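Local structure of malate dehydrogenase (Naegleria fowleri, 6UM4) at the interface of chains A and B. The protein catalyses the reversible, NAD(P)-dependent interconversion of malate and oxaloacetate. Residues are numbered along the deposited sequence; one frame, centred on the assembly and turned at random. Chains: chain A/B, Malate dehydrogenase.

The interface of chains A and B. Residues chain A 111, 141-142, 145-146, 148-149; chain B 323, 326-327.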
# COMPACT_ATOMS: atom_id res chain seq x y z
N ASN A 111 -2.76 -6.07 -4.97
CA ASN A 111 -2.66 -4.65 -5.33
C ASN A 111 -2.06 -3.81 -4.20
O ASN A 111 -1.31 -2.86 -4.46
CB ASN A 111 -4.04 -4.12 -5.73
CG ASN A 111 -4.05 -2.61 -6.03
OD1 ASN A 111 -4.50 -1.81 -5.20
ND2 ASN A 111 -3.60 -2.24 -7.22
N LYS A 141 -3.44 -10.78 -19.38
CA LYS A 141 -3.50 -9.42 -19.93
C LYS A 141 -3.58 -8.39 -18.82
O LYS A 141 -2.87 -7.38 -18.85
CB LYS A 141 -4.68 -9.27 -20.89
N ALA A 142 -4.40 -8.66 -17.80
CA ALA A 142 -4.48 -7.75 -16.66
C ALA A 142 -3.19 -7.73 -15.85
O ALA A 142 -2.81 -6.69 -15.30
CB ALA A 142 -5.66 -8.13 -15.76
N GLY A 145 -0.82 -5.17 -16.69
CA GLY A 145 -1.13 -3.90 -16.05
C GLY A 145 -0.51 -3.78 -14.67
O GLY A 145 -0.12 -2.69 -14.23
N VAL A 146 -0.47 -4.89 -13.93
CA VAL A 146 0.16 -4.87 -12.62
C VAL A 146 1.63 -4.51 -12.77
O VAL A 146 2.18 -3.72 -11.99
CB VAL A 146 -0.03 -6.24 -11.92
CG1 VAL A 146 0.77 -6.30 -10.61
CG2 VAL A 146 -1.51 -6.47 -11.65
N MET A 148 3.04 -2.82 -15.15
CA MET A 148 3.11 -1.41 -15.53
C MET A 148 2.99 -0.50 -14.31
O MET A 148 3.79 0.44 -14.15
CB MET A 148 2.01 -1.10 -16.53
CG MET A 148 2.32 -1.57 -17.93
SD MET A 148 1.02 -1.13 -19.09
CE MET A 148 0.20 -2.69 -19.30
N GLU A 149 2.03 -0.78 -13.42
CA GLU A 149 1.87 0.09 -12.26
C GLU A 149 3.07 0.01 -11.34
O GLU A 149 3.53 1.03 -10.82
CB GLU A 149 0.59 -0.28 -11.50
CG GLU A 149 -0.69 0.12 -12.20
CD GLU A 149 -1.80 0.54 -11.22
OE1 GLU A 149 -2.71 -0.30 -10.98
OE2 GLU A 149 -1.75 1.67 -10.66
N ILE B 323 -2.71 1.63 -18.90
CA ILE B 323 -3.02 0.83 -17.72
C ILE B 323 -4.51 0.51 -17.67
O ILE B 323 -4.91 -0.62 -17.36
CB ILE B 323 -2.53 1.55 -16.45
CG1 ILE B 323 -1.00 1.58 -16.47
CG2 ILE B 323 -3.05 0.85 -15.19
CD1 ILE B 323 -0.40 2.35 -15.38
N ALA B 326 -5.21 -2.30 -19.97
CA ALA B 326 -4.74 -3.60 -19.50
C ALA B 326 -5.55 -4.09 -18.30
O ALA B 326 -5.96 -5.25 -18.26
CB ALA B 326 -3.26 -3.52 -19.14
N ARG B 327 -5.81 -3.21 -17.33
CA ARG B 327 -6.46 -3.64 -16.10
C ARG B 327 -7.97 -3.40 -16.09
O ARG B 327 -8.68 -4.10 -15.36
CB ARG B 327 -5.85 -2.93 -14.89
CG ARG B 327 -4.36 -3.17 -14.73
CD ARG B 327 -3.86 -2.73 -13.37
NE ARG B 327 -4.25 -3.65 -12.30
CZ ARG B 327 -3.67 -3.67 -11.10
NH1 ARG B 327 -4.08 -4.53 -10.18
NH2 ARG B 327 -2.67 -2.83 -10.83
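Two helices meet here, 140-151 of chain A and 319-327 of chain B, both with regular helical torsions until the chain B helix loosens at its last residue, B:Arg327. The carbonyl O of B:Ala326 lies 3.3 Å from CA of A:Ala142, while A:Gly145 receives partner side chains: its CA lies 3.6 Å from CG of B:Arg327, and B:Ala326 CB packs beside the same glycine. With no side chain at A:Gly145, the aliphatic stem of the arginine runs directly over the chain A helix. Its CG stands anti to its own carbonyl carbon (chi1 -59°), and a bend at chi3 (74°) turns the guanidinium across helix 140-151, over A:Val146 and toward A:Asn111. There the CG2 methyl of A:Val146 sits over the centre of one guanidinium face, 3.5 Å above the plane. A:Glu149 reaches the group from the side, its CG in plane at the edge and its chain, bent at chi2, crossing the arginine at about a right angle. A salt bridge joins its carboxylate OE1 to B:Arg327 NH2 at 2.5 Å; the planes are 69° apart and the N-H points elsewhere, so the pairing is electrostatic and lacks hydrogen-bond geometry. B:Ile323 meets the same stem from another direction, crossing at about a right angle, with CG2 3.9 Å from A:Glu149 CG. A:Met148, bent at chi3, brings its terminal methyl CE to 3.6 Å from CB of B:Ala326, extending the apolar contact away from the charged pair. The contact and its two-fold twin form part of the dimer interface in the deposited assembly, consistent with dimers common in this family. From helix 108-118, A:Asn111 crosses the guanidinium plane obliquely, its amide ND2 3.8 Å from both NH1 and NH2 of B:Arg327, donors meeting without a hydrogen bond.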